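Side-chain contacts in probable benzoylformate decarboxylase (Rhodococcus jostii, PDB 7ORX), which is a probable thiamine diphosphate-dependent enzyme, modelled as a four-chain assembly with thiamine diphosphate and sodium ions bound: residues 4-7 against 8-11; 187-190 against 191-194. All blocks are in the same frame, centred on the assembly; numbering follows the deposited sequence.

Both contacts are helix starts, and they lie in different parts of the fold. Contact 1 opens helix 7-17, in the N-terminal thiamine diphosphate-binding domain. Contact 2 opens helix 190-202, which leads to strand 206-210 of the second parallel sheet. Their centres are 45 Å apart and their nearest atoms about 30 Å, so they do not touch. A hydroxyl at the N-cap accepts from the backbone in each. Contact 1 adds a glutamate whose carboxylate accepts from the N-H of the N-cap residue, while the glutamine in the same place of contact 2 turns to a second subunit. None of their residues belongs to the thiamine diphosphate pocket or the sodium site; both are structural.

Contact 1 of 2, residues 4-7 against 8-11; sequences MATV and SEVT
Thr6 is the N-cap of helix 7-17, and the chain turns so that Thr6 CA lies 5.1 Å from CA of Glu9 in the first turn. Val10 N donates to Thr6 O, and the helical pattern continues as Thr11 N donates to Val7 O. Thr6 and Glu9 form a capping box. Thr6 OG1 sits between its own N and carbonyl carbon (chi1 62°), facing the helix start, and accepts a weak bond from Glu9 N at 3.3 Å. Glu9 replies with its side chain. Its CG stands beside the backbone N (chi1 -65°), and the extended chain runs back across Thr6. Thr6 N donates to Glu9 OE1 at 2.9 Å, reaching the anti side of the carboxylate from out of its plane. On another side of the turn Ala5 CB meets Val10 CG2 at 4.0 Å. Thr11 OG1 donates to Val7 O at 2.6 Å from above the carbonyl plane. Thr11 N reaches that oxygen from the opposite face, so two bonds grip it. Val7 and Thr11 also pack on Trp166, and Val7 on Val138 of helix 138-149. The box thus pairs two backbone N-H groups at the helix end with side-chain oxygens. The carboxylate there is probably favoured by the positive end of the helix dipole.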
ATOM      1  N   MET C   4      36.275 -11.550   9.796  1.00120.47           N
ATOM      2  CA  MET C   4      35.244 -11.789   8.731  1.00119.36           C
ATOM      3  C   MET C   4      34.122 -12.716   9.206  1.00113.10           C
ATOM      4  O   MET C   4      34.393 -13.899   9.406  1.00115.63           O
ATOM      5  CB  MET C   4      35.905 -12.486   7.534  1.00129.36           C
ATOM      6  CG  MET C   4      36.618 -13.843   7.888  1.00136.65           C
ATOM      7  SD  MET C   4      38.102 -14.265   6.874  1.00152.94           S
ATOM      8  CE  MET C   4      39.115 -15.296   7.943  1.00148.95           C
ATOM      9  N   ALA C   5      32.895 -12.217   9.323  1.00105.55           N
ATOM     10  CA  ALA C   5      31.699 -12.969   9.781  1.00 99.44           C
ATOM     11  C   ALA C   5      30.652 -12.869   8.667  1.00 94.77           C
ATOM     12  O   ALA C   5      30.663 -11.812   8.016  1.00 96.28           O
ATOM     13  CB  ALA C   5      31.194 -12.362  11.075  1.00 97.59           C
ATOM     14  N   THR C   6      29.757 -13.849   8.479  1.00 88.57           N
ATOM     15  CA  THR C   6      28.652 -13.769   7.478  1.00 84.12           C
ATOM     16  C   THR C   6      27.390 -13.179   8.125  1.00 80.81           C
ATOM     17  O   THR C   6      27.312 -13.055   9.382  1.00 80.26           O
ATOM     18  CB  THR C   6      28.327 -15.108   6.807  1.00 82.59           C
ATOM     19  OG1 THR C   6      27.889 -16.000   7.826  1.00 81.19           O
ATOM     20  CG2 THR C   6      29.494 -15.718   6.057  1.00 84.70           C
ATOM     21  N   VAL C   7      26.452 -12.776   7.284  1.00 78.04           N
ATOM     22  CA  VAL C   7      25.182 -12.151   7.729  1.00 76.41           C
ATOM     23  C   VAL C   7      24.436 -13.171   8.610  1.00 75.73           C
ATOM     24  O   VAL C   7      23.852 -12.776   9.627  1.00 74.07           O
ATOM     25  CB  VAL C   7      24.383 -11.685   6.502  1.00 74.59           C
ATOM     26  CG1 VAL C   7      22.939 -11.459   6.825  1.00 72.58           C
ATOM     27  CG2 VAL C   7      24.995 -10.427   5.904  1.00 75.12           C
ATOM     28  N   SER C   8      24.490 -14.444   8.238  1.00 76.97           N
ATOM     29  CA  SER C   8      23.974 -15.605   9.010  1.00 77.19           C
ATOM     30  C   SER C   8      24.645 -15.653  10.410  1.00 77.85           C
ATOM     31  O   SER C   8      23.929 -15.745  11.416  1.00 76.73           O
ATOM     32  CB  SER C   8      24.178 -16.876   8.194  1.00 78.13           C
ATOM     33  OG  SER C   8      23.869 -18.045   8.948  1.00 80.72           O
ATOM     34  N   GLU C   9      25.973 -15.557  10.504  1.00 78.92           N
ATOM     35  CA  GLU C   9      26.671 -15.729  11.804  1.00 80.32           C
ATOM     36  C   GLU C   9      26.268 -14.596  12.742  1.00 77.64           C
ATOM     37  O   GLU C   9      26.075 -14.843  13.945  1.00 77.83           O
ATOM     38  CB  GLU C   9      28.179 -15.781  11.609  1.00 84.99           C
ATOM     39  CG  GLU C   9      28.630 -17.000  10.822  1.00 88.25           C
ATOM     40  CD  GLU C   9      30.117 -17.071  10.489  1.00 93.51           C
ATOM     41  OE1 GLU C   9      30.736 -16.017  10.133  1.00 95.15           O
ATOM     42  OE2 GLU C   9      30.641 -18.190  10.526  1.00 97.72           O
ATOM     43  N   VAL C  10      26.118 -13.392  12.209  1.00 75.33           N
ATOM     44  CA  VAL C  10      25.828 -12.210  13.060  1.00 74.58           C
ATOM     45  C   VAL C  10      24.361 -12.243  13.482  1.00 72.31           C
ATOM     46  O   VAL C  10      24.057 -11.880  14.643  1.00 71.41           O
ATOM     47  CB  VAL C  10      26.182 -10.903  12.340  1.00 74.28           C
ATOM     48  CG1 VAL C  10      25.769  -9.709  13.182  1.00 73.97           C
ATOM     49  CG2 VAL C  10      27.654 -10.834  12.026  1.00 76.20           C
ATOM     50  N   THR C  11      23.481 -12.602  12.546  1.00 71.91           N
ATOM     51  CA  THR C  11      22.015 -12.704  12.775  1.00 70.43           C
ATOM     52  C   THR C  11      21.760 -13.687  13.927  1.00 70.72           C
ATOM     53  O   THR C  11      21.090 -13.283  14.875  1.00 68.85           O
ATOM     54  CB  THR C  11      21.271 -13.095  11.497  1.00 70.13           C
ATOM     55  OG1 THR C  11      21.491 -12.095  10.503  1.00 70.09           O
ATOM     56  CG2 THR C  11      19.778 -13.249  11.717  1.00 68.87           C
TER

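Contact 2 of 2, residues 187-190 against 191-194; sequences SLSG and DQIN
Ser189 caps the N-terminus of helix 190-202 by turning its hydroxyl onto the backbone of Asp191 and Gln192. The capping bonds share one acceptor. Gln192 N points almost straight at Ser189 OG, at 3.2 Å and 165°. Asp191 N is nearer, 2.9 Å from Ser189 OG, but its N-H is strongly bent from that line, and the bond is weak. One oxygen therefore serves two of the N-H groups at the helix start. The backbone bonds carry the turn onward. Ile193 N donates to Ser189 O at 3.3 Å, and Asn194 N makes a weak bond to Gly190 O. The Asn194 side chain bends back over the turn, its CG opposite its own carbonyl carbon (chi1 -61°), and brings ND2 within 3.1 Å of Gly190 O; the angle is too poor for a hydrogen bond. The remaining contacts are van der Waals packing. Gln192 lies alongside the cap, with its OE1 3.6 Å from Ser189 CB. Ile193 sends CD1 back over the incoming chain, 3.9 Å from Leu188 O. The Gln192 amide makes two weak hydrogen bonds outside the turn: NE2 to Ser184 O and OE1 from Ala186 N, both of the second subunit. Leu188 and Ser189 pack against that subunit too. Within its own chain the turn follows strand 181-184. Leu188 rests on Thr324 and Ile193 on Ile327, so helix 321-331 backs the start of helix 190-202, which leads on to strand 206-210 in the parallel sheet of the central domain.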
ATOM      1  N   SER C 187       6.610   4.633  33.430  1.00140.85           N
ATOM      2  CA  SER C 187       5.707   5.449  34.296  1.00136.70           C
ATOM      3  C   SER C 187       5.258   6.770  33.617  1.00133.66           C
ATOM      4  O   SER C 187       5.657   7.059  32.419  1.00121.76           O
ATOM      5  CB  SER C 187       6.340   5.720  35.658  1.00140.07           C
ATOM      6  OG  SER C 187       5.378   5.590  36.695  1.00149.92           O
ATOM      7  N   LEU C 188       4.494   7.559  34.401  1.00130.05           N
ATOM      8  CA  LEU C 188       3.735   8.791  34.028  1.00124.06           C
ATOM      9  C   LEU C 188       3.834   9.835  35.155  1.00112.06           C
ATOM     10  O   LEU C 188       3.989   9.441  36.324  1.00106.04           O
ATOM     11  CB  LEU C 188       2.264   8.427  33.761  1.00128.26           C
ATOM     12  CG  LEU C 188       1.472   7.776  34.910  1.00129.44           C
ATOM     13  CD1 LEU C 188      -0.028   7.912  34.676  1.00124.55           C
ATOM     14  CD2 LEU C 188       1.823   6.294  35.112  1.00131.15           C
ATOM     15  N   SER C 189       3.694  11.117  34.813  1.00104.89           N
ATOM     16  CA  SER C 189       3.917  12.297  35.698  1.00105.04           C
ATOM     17  C   SER C 189       3.284  12.063  37.068  1.00 97.40           C
ATOM     18  O   SER C 189       2.235  11.454  37.107  1.00101.24           O
ATOM     19  CB  SER C 189       3.427  13.606  35.067  1.00107.81           C
ATOM     20  OG  SER C 189       2.931  14.532  36.021  1.00106.66           O
ATOM     21  N   GLY C 190       3.939  12.539  38.128  1.00 93.94           N
ATOM     22  CA  GLY C 190       3.428  12.644  39.500  1.00 93.56           C
ATOM     23  C   GLY C 190       2.180  13.507  39.569  1.00 95.08           C
ATOM     24  O   GLY C 190       1.249  13.160  40.353  1.00 98.16           O
ATOM     25  N   ASP C 191       2.134  14.589  38.797  1.00 96.42           N
ATOM     26  CA  ASP C 191       0.966  15.512  38.725  1.00 99.41           C
ATOM     27  C   ASP C 191      -0.241  14.696  38.228  1.00 97.50           C
ATOM     28  O   ASP C 191      -1.292  14.693  38.927  1.00 88.86           O
ATOM     29  CB  ASP C 191       1.245  16.743  37.845  1.00104.72           C
ATOM     30  CG  ASP C 191       1.543  18.029  38.608  1.00112.54           C
ATOM     31  OD1 ASP C 191       0.887  18.213  39.688  1.00116.42           O
ATOM     32  OD2 ASP C 191       2.446  18.843  38.134  1.00106.87           O
ATOM     33  N   GLN C 192      -0.068  13.993  37.100  1.00 96.36           N
ATOM     34  CA  GLN C 192      -1.129  13.217  36.397  1.00 96.30           C
ATOM     35  C   GLN C 192      -1.682  12.092  37.285  1.00 96.21           C
ATOM     36  O   GLN C 192      -2.868  11.769  37.105  1.00 93.53           O
ATOM     37  CB  GLN C 192      -0.595  12.648  35.076  1.00 96.39           C
ATOM     38  CG  GLN C 192      -0.721  13.625  33.912  1.00 95.66           C
ATOM     39  CD  GLN C 192       0.116  13.216  32.702  1.00 93.66           C
ATOM     40  OE1 GLN C 192       0.965  12.335  32.759  1.00 93.67           O
ATOM     41  NE2 GLN C 192      -0.263  13.741  31.584  1.00 92.66           N
ATOM     42  N   ILE C 193      -0.874  11.517  38.189  1.00 95.78           N
ATOM     43  CA  ILE C 193      -1.345  10.505  39.189  1.00 95.23           C
ATOM     44  C   ILE C 193      -2.380  11.171  40.091  1.00 95.12           C
ATOM     45  O   ILE C 193      -3.468  10.631  40.210  1.00 98.37           O
ATOM     46  CB  ILE C 193      -0.186   9.932  40.032  1.00 98.50           C
ATOM     47  CG1 ILE C 193       0.589   8.852  39.276  1.00 99.57           C
ATOM     48  CG2 ILE C 193      -0.685   9.422  41.387  1.00 99.19           C
ATOM     49  CD1 ILE C 193       2.073   8.784  39.648  1.00 99.41           C
ATOM     50  N   ASN C 194      -2.044  12.295  40.723  1.00 96.05           N
ATOM     51  CA  ASN C 194      -2.894  12.915  41.778  1.00 94.68           C
ATOM     52  C   ASN C 194      -4.282  13.220  41.187  1.00 91.85           C
ATOM     53  O   ASN C 194      -5.248  13.127  41.958  1.00 92.19           O
ATOM     54  CB  ASN C 194      -2.225  14.131  42.429  1.00 95.60           C
ATOM     55  CG  ASN C 194      -0.917  13.790  43.106  1.00 96.14           C
ATOM     56  OD1 ASN C 194      -0.770  12.803  43.817  1.00 94.96           O
ATOM     57  ND2 ASN C 194       0.086  14.584  42.811  1.00100.85           N
TER